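PDB 6TWL: N-acetyl-L-2,4-diaminobutyric acid deacetylase from Ruegeria pomeroyi, which probably removes the acetyl group from N-acetyl-L-2,4-diaminobutyric acid as a zinc-dependent hydrolase in the breakdown of ectoine. Local coordinates for residues 118-121 and 122-125; 315-318 and 319-322. All coordinates share one frame; numbering follows the deposited sequence.

Contact 1 of 2, residues 118-121 and 122-125; sequences DGTV and TEKI
T120 and K124 begin the helical bonding, the amide N of K124 reaching T120 O at 2.9 Å, and one residue on I125 N repeats the step to V121 O at 3.1 Å. T120 stands at the N-cap of helix 121-133, yet its hydroxyl caps no backbone amide. Instead OG1 donates to OE2 of E123, 2.8 Å away, and meets that oxygen from above the carboxylate, 60° out of its plane. The threonine's first torsion (chi1 -41°) sets OG1 beside its own backbone N, on the side where E123 runs back along the turn with its chain extended. An acid is well placed in this first turn, since the partial positive charge of a helix start probably steadies a carboxylate. G119 suits its place beside this carboxylate: a beta carbon there would come about 3.1 Å from OE1 of E123, a tight fit.

The methyl CG2 of T120 lies alongside T122 and touches its OG1 at 3.3 Å; T122 OG1 is also weakly hydrogen-bonded to S112 OG. K124 uses its aliphatic length, CG passing T120 O and CE lying 3.3 Å from G119 O. On the buried side V121 and I125 point the same way, CG1 of V121 against CD1 of I125 at 4.0 Å, and branched apolar residues fill this face, where V121 also meets H26 and Y92. The whole is the first turn of an alpha-helix in the catalytic domain of the succinylglutamate desuccinylase/aspartoacylase family, with the T122 side chain about 12 Å from that of H58, which binds zinc in a metal-bound form of the protein, the metal being absent here.

Contact 2 of 2, residues 315-318 and 319-322; sequences LIKS and GDCV
A type II beta turn from K317 to D320, closed by the bond from D320 N to K317 O at 3.1 Å, carries the chain from edge strand 315-316 of one antiparallel sheet into strand 321-326 of another. The firm part is the inner side. With CG set beside its own backbone N (chi1 -63°), D320 swings its carboxylate back over the turn, and OD2 accepts from K317 N at 2.8 Å, the donor lying above the carboxylate plane. Aspartate fits here because its short side chain brings the carboxylate to that amide; the bond from D320 N is the ordinary one of the turn. Beneath, the I316 chain runs counter to that of D320, CG1 of I316 lying 3.6 Å from CB of D320. Further in, CD1 of I316 meets CG2 of V322 at 4.0 Å, and both side chains rest on F267; isoleucine and valine belong in this buried spot because they offer the ring only hydrocarbon. Were D320 shortened to alanine, the amide N of K317 would probably lose its carboxylate acceptor, and the turn one of its two hydrogen bonds.

The outer side is looser and faces solvent. S318 and G319 form the exposed corner, where the S318 amide is hydrogen-bonded to D264. G319 takes a positive phi (98°), and a beta carbon there would clash with S318 O at 2.4 Å, so glycine is the natural choice. K317 sends its long chain outward, as a lysine can at an exposed turn; its charge lies near that of D320 without touching it, NZ standing 5.5 Å from OD2.

How the contacts relate
Contact 1 comes first along the chain and contact 2 nearly two hundred residues later, in series. Their centres lie 34 Å apart and their nearest atoms about 24 Å, so they do not touch, and each is about 22 Å from the centre of the chain. They share no sheet: residues 118-125 open helix 121-133 in the zinc-binding catalytic domain, whose mixed sheet includes strands 50-54 and 139-142, whereas residues 315-322 join two smaller antiparallel sheets near the C-terminus. The separation means that contact 1 belongs to the part of the protein that carries the zinc ligands, and contact 2 to a separate beta region away from them.

Contact 1 of 2, residues 118-121 and 122-125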
loop_
_atom_site.group_PDB
_atom_site.type_symbol
_atom_site.label_atom_id
_atom_site.label_comp_id
_atom_site.label_asym_id
_atom_site.label_seq_id
_atom_site.Cartn_x
_atom_site.Cartn_y
_atom_site.Cartn_z
ATOM N N ASP A 118 -14.653 -22.376 4.853
ATOM C CA ASP A 118 -14.360 -23.700 4.308
ATOM C C ASP A 118 -13.906 -23.585 2.855
ATOM O O ASP A 118 -14.587 -24.036 1.932
ATOM C CB ASP A 118 -15.591 -24.592 4.438
ATOM C CG ASP A 118 -16.832 -23.954 3.847
ATOM O OD1 ASP A 118 -16.928 -22.708 3.872
ATOM O OD2 ASP A 118 -17.711 -24.695 3.359
ATOM N N GLY A 119 -12.737 -22.990 2.643
ATOM C CA GLY A 119 -12.269 -22.818 1.279
ATOM C C GLY A 119 -10.782 -23.009 1.076
ATOM O O GLY A 119 -10.129 -23.734 1.833
ATOM N N THR A 120 -10.242 -22.366 0.037
ATOM C CA THR A 120 -8.805 -22.329 -0.209
ATOM C C THR A 120 -8.087 -21.810 1.030
ATOM O O THR A 120 -8.708 -21.182 1.894
ATOM C CB THR A 120 -8.476 -21.441 -1.418
ATOM O OG1 THR A 120 -9.430 -21.669 -2.461
ATOM C CG2 THR A 120 -7.069 -21.713 -1.956
ATOM N N VAL A 121 -6.791 -22.094 1.145
ATOM C CA VAL A 121 -6.003 -21.459 2.196
ATOM C C VAL A 121 -6.106 -19.943 2.082
ATOM O O VAL A 121 -6.277 -19.240 3.085
ATOM C CB VAL A 121 -4.541 -21.934 2.134
ATOM C CG1 VAL A 121 -3.649 -20.961 2.862
ATOM C CG2 VAL A 121 -4.413 -23.310 2.739
ATOM N N THR A 122 -6.029 -19.417 0.855
ATOM C CA THR A 122 -6.104 -17.972 0.662
ATOM C C THR A 122 -7.489 -17.422 0.986
ATOM O O THR A 122 -7.607 -16.279 1.440
ATOM C CB THR A 122 -5.722 -17.601 -0.772
ATOM O OG1 THR A 122 -6.418 -18.452 -1.691
ATOM C CG2 THR A 122 -4.225 -17.754 -0.981
ATOM N N GLU A 123 -8.545 -18.205 0.753
ATOM C CA GLU A 123 -9.887 -17.742 1.087
ATOM C C GLU A 123 -10.176 -17.857 2.578
ATOM O O GLU A 123 -10.999 -17.100 3.103
ATOM C CB GLU A 123 -10.931 -18.509 0.273
ATOM C CG GLU A 123 -10.543 -18.684 -1.184
ATOM C CD GLU A 123 -11.634 -19.324 -2.019
ATOM O OE1 GLU A 123 -12.783 -19.413 -1.540
ATOM O OE2 GLU A 123 -11.333 -19.755 -3.153
ATOM N N LYS A 124 -9.517 -18.788 3.272
ATOM C CA LYS A 124 -9.619 -18.828 4.727
ATOM C C LYS A 124 -8.936 -17.618 5.352
ATOM O O LYS A 124 -9.440 -17.044 6.325
ATOM C CB LYS A 124 -9.012 -20.127 5.262
ATOM C CG LYS A 124 -9.853 -21.368 4.995
ATOM C CD LYS A 124 -9.319 -22.582 5.747
ATOM C CE LYS A 124 -9.784 -23.884 5.107
ATOM N NZ LYS A 124 -9.433 -25.077 5.929
ATOM N N ILE A 125 -7.792 -17.213 4.798
ATOM C CA ILE A 125 -7.097 -16.025 5.284
ATOM C C ILE A 125 -7.917 -14.774 5.000
ATOM O O ILE A 125 -8.032 -13.883 5.851
ATOM C CB ILE A 125 -5.694 -15.937 4.654
ATOM C CG1 ILE A 125 -4.817 -17.094 5.137
ATOM C CG2 ILE A 125 -5.046 -14.598 4.971
ATOM C CD1 ILE A 125 -3.538 -17.260 4.341
#

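Contact 2 of 2, residues 315-318 and 319-322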
loop_
_atom_site.group_PDB
_atom_site.type_symbol
_atom_site.label_atom_id
_atom_site.label_comp_id
_atom_site.label_asym_id
_atom_site.label_seq_id
_atom_site.Cartn_x
_atom_site.Cartn_y
_atom_site.Cartn_z
ATOM N N LEU A 315 15.276 -2.648 -19.448
ATOM C CA LEU A 315 14.519 -3.173 -20.572
ATOM C C LEU A 315 13.028 -2.995 -20.314
ATOM O O LEU A 315 12.560 -3.107 -19.178
ATOM C CB LEU A 315 14.815 -4.653 -20.802
ATOM C CG LEU A 315 16.209 -5.073 -21.256
ATOM C CD1 LEU A 315 16.189 -6.559 -21.563
ATOM C CD2 LEU A 315 16.659 -4.274 -22.468
ATOM N N ILE A 316 12.284 -2.723 -21.381
ATOM C CA ILE A 316 10.836 -2.600 -21.304
ATOM C C ILE A 316 10.223 -3.581 -22.294
ATOM O O ILE A 316 10.849 -3.960 -23.288
ATOM C CB ILE A 316 10.363 -1.151 -21.573
ATOM C CG1 ILE A 316 8.886 -0.983 -21.200
ATOM C CG2 ILE A 316 10.615 -0.759 -23.020
ATOM C CD1 ILE A 316 8.466 0.450 -20.980
ATOM N N LYS A 317 8.996 -4.006 -22.002
ATOM C CA LYS A 317 8.283 -4.989 -22.799
ATOM C C LYS A 317 6.959 -4.406 -23.272
ATOM O O LYS A 317 6.434 -3.453 -22.689
ATOM C CB LYS A 317 8.032 -6.272 -21.994
ATOM C CG LYS A 317 9.299 -6.998 -21.578
ATOM C CD LYS A 317 8.984 -8.372 -21.016
ATOM C CE LYS A 317 10.129 -8.890 -20.159
ATOM N NZ LYS A 317 9.755 -8.985 -18.721
ATOM N N SER A 318 6.430 -4.979 -24.353
ATOM C CA SER A 318 5.124 -4.565 -24.848
ATOM C C SER A 318 4.079 -4.725 -23.752
ATOM O O SER A 318 3.989 -5.776 -23.113
ATOM C CB SER A 318 4.734 -5.386 -26.079
ATOM O OG SER A 318 3.625 -4.810 -26.748
ATOM N N GLY A 319 3.308 -3.668 -23.517
ATOM C CA GLY A 319 2.275 -3.675 -22.508
ATOM C C GLY A 319 2.669 -3.038 -21.192
ATOM O O GLY A 319 1.785 -2.653 -20.421
ATOM N N ASP A 320 3.965 -2.913 -20.918
ATOM C CA ASP A 320 4.406 -2.233 -19.710
ATOM C C ASP A 320 3.991 -0.766 -19.757
ATOM O O ASP A 320 3.917 -0.153 -20.826
ATOM C CB ASP A 320 5.926 -2.332 -19.557
ATOM C CG ASP A 320 6.414 -3.762 -19.387
ATOM O OD1 ASP A 320 5.592 -4.644 -19.066
ATOM O OD2 ASP A 320 7.627 -4.001 -19.580
ATOM N N CYS A 321 3.720 -0.200 -18.583
ATOM C CA CYS A 321 3.367 1.211 -18.488
ATOM C C CYS A 321 4.640 2.047 -18.541
ATOM O O CYS A 321 5.548 1.863 -17.721
ATOM C CB CYS A 321 2.584 1.491 -17.207
ATOM S SG CYS A 321 2.352 3.248 -16.836
ATOM N N VAL A 322 4.708 2.963 -19.510
ATOM C CA VAL A 322 5.898 3.792 -19.675
ATOM C C VAL A 322 5.988 4.816 -18.550
ATOM O O VAL A 322 7.031 4.960 -17.900
ATOM C CB VAL A 322 5.887 4.466 -21.057
ATOM C CG1 VAL A 322 6.950 5.555 -21.140
ATOM C CG2 VAL A 322 6.081 3.427 -22.154
#